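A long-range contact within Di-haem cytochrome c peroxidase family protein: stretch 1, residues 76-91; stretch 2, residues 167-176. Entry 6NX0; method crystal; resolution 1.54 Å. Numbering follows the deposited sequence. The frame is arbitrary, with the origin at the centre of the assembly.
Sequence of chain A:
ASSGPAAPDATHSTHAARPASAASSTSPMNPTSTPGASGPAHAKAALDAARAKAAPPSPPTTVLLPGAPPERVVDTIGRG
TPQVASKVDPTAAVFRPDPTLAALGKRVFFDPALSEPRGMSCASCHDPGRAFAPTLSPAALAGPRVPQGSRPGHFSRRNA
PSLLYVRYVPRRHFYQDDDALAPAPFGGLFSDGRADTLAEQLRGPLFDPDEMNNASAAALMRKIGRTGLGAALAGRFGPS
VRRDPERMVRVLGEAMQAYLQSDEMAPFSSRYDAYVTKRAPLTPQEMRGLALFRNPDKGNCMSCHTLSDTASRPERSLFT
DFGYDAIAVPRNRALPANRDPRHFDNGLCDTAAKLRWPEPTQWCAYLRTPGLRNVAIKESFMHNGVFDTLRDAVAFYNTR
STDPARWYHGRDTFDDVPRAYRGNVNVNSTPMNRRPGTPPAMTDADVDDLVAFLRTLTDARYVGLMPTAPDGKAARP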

# COMPACT_ATOMS: atom_id res chain seq x y z
N THR A 76 -16.55 -2.29 20.43
CA THR A 76 -16.29 -3.27 19.38
C THR A 76 -17.24 -3.00 18.22
O THR A 76 -18.44 -2.82 18.42
CB THR A 76 -16.48 -4.69 19.90
OG1 THR A 76 -15.47 -4.99 20.88
CG2 THR A 76 -16.37 -5.68 18.77
N ILE A 77 -16.69 -2.94 17.01
CA ILE A 77 -17.46 -2.65 15.80
C ILE A 77 -17.51 -3.93 14.97
O ILE A 77 -16.46 -4.48 14.62
CB ILE A 77 -16.86 -1.48 15.01
CG1 ILE A 77 -16.59 -0.29 15.94
CG2 ILE A 77 -17.79 -1.05 13.87
CD1 ILE A 77 -17.78 0.13 16.76
N GLY A 78 -18.72 -4.41 14.67
CA GLY A 78 -18.91 -5.62 13.90
C GLY A 78 -18.38 -6.87 14.58
O GLY A 78 -18.44 -7.01 15.81
N ARG A 79 -17.86 -7.81 13.77
CA ARG A 79 -17.14 -8.98 14.27
C ARG A 79 -15.78 -8.57 14.84
O ARG A 79 -14.74 -8.95 14.30
CB ARG A 79 -16.87 -10.02 13.18
CG ARG A 79 -18.02 -10.46 12.26
CD ARG A 79 -17.44 -11.48 11.27
NE ARG A 79 -18.31 -11.79 10.13
CZ ARG A 79 -19.36 -12.60 10.20
NH1 ARG A 79 -19.69 -13.17 11.35
NH2 ARG A 79 -20.09 -12.84 9.11
N GLY A 80 -15.76 -7.76 15.89
CA GLY A 80 -14.57 -7.65 16.69
C GLY A 80 -13.52 -6.66 16.24
O GLY A 80 -12.34 -6.87 16.53
N THR A 81 -13.90 -5.58 15.58
CA THR A 81 -12.93 -4.53 15.28
C THR A 81 -12.90 -3.54 16.44
O THR A 81 -13.91 -2.89 16.73
CB THR A 81 -13.29 -3.81 14.00
OG1 THR A 81 -13.28 -4.76 12.92
CG2 THR A 81 -12.28 -2.67 13.69
N PRO A 82 -11.76 -3.37 17.13
CA PRO A 82 -11.76 -2.51 18.31
C PRO A 82 -11.80 -1.04 17.95
O PRO A 82 -11.14 -0.58 17.01
CB PRO A 82 -10.45 -2.88 19.02
CG PRO A 82 -9.56 -3.37 17.95
CD PRO A 82 -10.46 -4.01 16.91
N GLN A 83 -12.59 -0.28 18.71
CA GLN A 83 -12.48 1.16 18.72
C GLN A 83 -11.59 1.54 19.90
O GLN A 83 -11.77 1.01 21.01
CB GLN A 83 -13.84 1.84 18.85
CG GLN A 83 -13.74 3.36 18.85
CD GLN A 83 -15.07 4.05 18.97
OE1 GLN A 83 -16.13 3.42 18.83
NE2 GLN A 83 -15.05 5.35 19.24
N VAL A 84 -10.62 2.41 19.66
CA VAL A 84 -9.65 2.74 20.69
C VAL A 84 -9.76 4.22 21.04
O VAL A 84 -10.27 5.04 20.27
CB VAL A 84 -8.20 2.40 20.28
CG1 VAL A 84 -8.03 0.90 20.18
CG2 VAL A 84 -7.86 3.08 18.96
N ALA A 85 -9.22 4.54 22.22
CA ALA A 85 -9.35 5.88 22.78
C ALA A 85 -8.31 6.87 22.28
O ALA A 85 -8.53 8.08 22.38
CB ALA A 85 -9.27 5.79 24.31
N SER A 86 -7.17 6.41 21.76
CA SER A 86 -6.11 7.31 21.34
C SER A 86 -5.54 6.87 19.99
O SER A 86 -5.67 5.71 19.60
CB SER A 86 -4.99 7.37 22.38
OG SER A 86 -4.56 6.06 22.69
N LYS A 87 -4.91 7.83 19.30
CA LYS A 87 -4.28 7.56 18.01
C LYS A 87 -3.13 6.59 18.18
O LYS A 87 -2.34 6.71 19.12
CB LYS A 87 -3.74 8.85 17.39
CG LYS A 87 -4.70 9.66 16.55
CD LYS A 87 -3.95 10.59 15.60
N VAL A 88 -3.03 5.64 17.25
CA VAL A 88 -1.87 4.77 17.23
C VAL A 88 -0.63 5.60 16.96
O VAL A 88 -0.61 6.43 16.04
CB VAL A 88 -2.02 3.66 16.17
CG1 VAL A 88 -0.69 2.97 15.92
CG2 VAL A 88 -3.05 2.64 16.61
N ASP A 89 0.40 5.40 17.77
CA ASP A 89 1.66 6.10 17.59
C ASP A 89 2.71 5.13 17.04
O ASP A 89 3.11 4.21 17.77
CB ASP A 89 2.13 6.69 18.91
CG ASP A 89 3.40 7.53 18.78
OD1 ASP A 89 3.99 7.57 17.69
OD2 ASP A 89 3.78 8.15 19.80
N PRO A 90 3.19 5.31 15.81
CA PRO A 90 4.19 4.37 15.28
C PRO A 90 5.50 4.36 16.06
O PRO A 90 6.22 3.36 16.01
CB PRO A 90 4.40 4.87 13.85
CG PRO A 90 4.09 6.34 13.93
CD PRO A 90 2.91 6.39 14.86
N THR A 91 5.84 5.44 16.76
CA THR A 91 7.06 5.46 17.55
C THR A 91 6.96 4.58 18.79
O THR A 91 7.99 4.33 19.44
CB THR A 91 7.41 6.90 17.98
OG1 THR A 91 6.51 7.34 19.01
CG2 THR A 91 7.34 7.85 16.80
N ARG A 167 5.75 -2.83 8.22
CA ARG A 167 5.62 -3.21 9.62
C ARG A 167 4.89 -2.17 10.45
O ARG A 167 4.44 -2.48 11.56
CB ARG A 167 7.01 -3.48 10.21
CG ARG A 167 7.88 -2.25 10.43
CD ARG A 167 9.24 -2.67 11.01
NE ARG A 167 10.04 -1.53 11.41
CZ ARG A 167 11.23 -1.62 12.00
NH1 ARG A 167 11.74 -2.81 12.24
NH2 ARG A 167 11.91 -0.52 12.36
N TYR A 168 4.71 -0.96 9.94
CA TYR A 168 4.00 0.08 10.66
C TYR A 168 2.50 0.13 10.34
O TYR A 168 1.80 0.94 10.93
CB TYR A 168 4.62 1.45 10.37
CG TYR A 168 6.04 1.57 10.85
CD1 TYR A 168 6.32 1.80 12.19
CD2 TYR A 168 7.11 1.41 9.98
CE1 TYR A 168 7.63 1.86 12.63
CE2 TYR A 168 8.41 1.48 10.43
CZ TYR A 168 8.65 1.71 11.75
OH TYR A 168 9.94 1.77 12.24
N VAL A 169 2.01 -0.72 9.44
CA VAL A 169 0.56 -0.78 9.19
C VAL A 169 -0.09 -1.44 10.40
O VAL A 169 0.14 -2.62 10.65
CB VAL A 169 0.23 -1.54 7.91
CG1 VAL A 169 -1.30 -1.56 7.73
CG2 VAL A 169 0.94 -0.93 6.68
N PRO A 170 -0.92 -0.73 11.16
CA PRO A 170 -1.49 -1.31 12.38
C PRO A 170 -2.64 -2.27 12.05
O PRO A 170 -3.15 -2.34 10.93
CB PRO A 170 -1.99 -0.10 13.15
CG PRO A 170 -2.26 0.93 12.14
CD PRO A 170 -1.32 0.68 10.99
N ARG A 171 -3.00 -3.06 13.06
CA ARG A 171 -4.22 -3.84 12.95
C ARG A 171 -5.41 -2.90 12.72
O ARG A 171 -5.37 -1.71 13.04
CB ARG A 171 -4.43 -4.69 14.20
CG ARG A 171 -3.50 -5.92 14.31
CD ARG A 171 -3.82 -6.84 15.54
NE ARG A 171 -5.27 -6.95 15.73
CZ ARG A 171 -5.93 -6.67 16.86
NH1 ARG A 171 -5.29 -6.35 17.98
NH2 ARG A 171 -7.26 -6.76 16.88
N ARG A 172 -6.50 -3.46 12.18
CA ARG A 172 -7.70 -2.67 11.94
C ARG A 172 -8.26 -2.14 13.25
O ARG A 172 -8.33 -2.87 14.24
CB ARG A 172 -8.78 -3.52 11.25
CG ARG A 172 -8.48 -3.98 9.83
CD ARG A 172 -9.70 -4.74 9.29
NE ARG A 172 -9.86 -6.02 9.97
CZ ARG A 172 -9.63 -7.22 9.45
NH1 ARG A 172 -9.23 -7.37 8.20
NH2 ARG A 172 -9.83 -8.30 10.20
N HIS A 173 -8.67 -0.88 13.23
CA HIS A 173 -9.30 -0.27 14.39
C HIS A 173 -10.06 0.98 13.98
O HIS A 173 -9.87 1.52 12.89
CB HIS A 173 -8.26 0.07 15.48
CG HIS A 173 -7.24 1.10 15.07
ND1 HIS A 173 -6.15 0.80 14.28
CD2 HIS A 173 -7.14 2.42 15.36
CE1 HIS A 173 -5.41 1.88 14.12
NE2 HIS A 173 -5.99 2.88 14.76
N PHE A 174 -10.95 1.42 14.87
CA PHE A 174 -11.62 2.70 14.71
C PHE A 174 -11.12 3.67 15.77
O PHE A 174 -10.72 3.26 16.86
CB PHE A 174 -13.14 2.56 14.86
CG PHE A 174 -13.82 1.96 13.66
CD1 PHE A 174 -13.90 0.59 13.52
CD2 PHE A 174 -14.41 2.76 12.71
CE1 PHE A 174 -14.54 0.02 12.42
CE2 PHE A 174 -15.05 2.19 11.60
CZ PHE A 174 -15.11 0.84 11.48
N TYR A 175 -11.15 4.95 15.43
CA TYR A 175 -10.73 6.02 16.32
C TYR A 175 -11.44 7.30 15.91
O TYR A 175 -11.46 7.65 14.73
CB TYR A 175 -9.21 6.21 16.25
CG TYR A 175 -8.74 7.48 16.92
CD1 TYR A 175 -8.79 7.61 18.30
CD2 TYR A 175 -8.22 8.53 16.17
CE1 TYR A 175 -8.36 8.77 18.92
CE2 TYR A 175 -7.80 9.69 16.78
CZ TYR A 175 -7.86 9.80 18.16
OH TYR A 175 -7.42 10.96 18.76
N GLN A 176 -12.00 8.02 16.90
CA GLN A 176 -12.77 9.24 16.64
C GLN A 176 -11.92 10.50 16.74
O GLN A 176 -11.32 10.78 17.78
CB GLN A 176 -13.95 9.33 17.61
O HOH W 1 -10.90 -6.16 12.71
O HOH W 2 -12.34 6.61 19.58
O HOH W 3 -4.42 10.65 20.49
O HOH W 4 -5.02 5.47 15.11

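The two stretches meet through a short parallel pairing of strands, 81-84 and 173-175. Their N-to-C directions differ by 26°, and their axes approach to 4.6 Å. The pairing is a single bridge between Gln83 and Phe174, whose CA atoms lie 4.4 Å apart.

Two backbone hydrogen bonds hold this bridge. Phe174 N donates to Pro82 O at 2.9 Å, and Val84 N donates to Phe174 O, also at 2.9 Å. Both are nearly straight. Phe174 thus uses its amide and its carbonyl on the residues before and after Gln83, as parallel strands do. Proline has no amide hydrogen, but the carbonyl of Pro82 remains free to accept. Two CA-H...O contacts supplement the pair: His173 CA lies 3.2 Å from Pro82 O, and Gln83 CA lies 3.3 Å from Phe174 O.

Side-chain packing extends from the bridge. The ring of Phe174 has Thr81 CG2 at its edge, 3.6 Å from CD1 of Phe174. Ile77 CG2 approaches the same ring, 3.7 Å from Phe174 CE1. Backbone hydrogen bonds between Ile77 and Thr81 close the intervening turn, and both side chains reach the ring. Val84 CG2 lies 3.7 Å from His173 CD2, and Val88 CG2 lies 3.5 Å from His173 NE2. The imidazole is held from its other nitrogen, where His173 ND1 donates to Arg171 O at 2.9 Å. Further along, Val88 CG1 meets Pro170 CB at 4.3 Å, and Pro90 CB meets Tyr168 CD1 at 4.0 Å.

Tyr175 packs against the end of strand 81-84 and the loop that follows. Val84 O and Ala85 O lie at its ring edge, at 3.6 Å from Tyr175 CD1 and 3.5 Å from Tyr175 CE1 respectively. Lys87 N sits over one ring face. Lys87 CG comes within 3.1 Å of Tyr175 CE2, a tight contact; the end of the lysine is not modelled.

Water links polar groups that do not bond directly. Water 1 accepts from Arg172 NE at 2.9 Å and hydrogen-bonds Thr81 OG1 at 2.8 Å. Water 2 accepts from Gln83 NE2 and Gln176 N, each at 3.0 Å, and donates to Val84 O at 2.7 Å. It therefore joins the stretches just beyond the bridge. Water 4 accepts from Val88 N at 2.9 Å and hydrogen-bonds His173 NE2 at 2.8 Å, so both imidazole nitrogens are engaged. Water 3 accepts from Lys87 N at 3.1 Å, with a weak bond to Tyr175 OH at 3.5 Å.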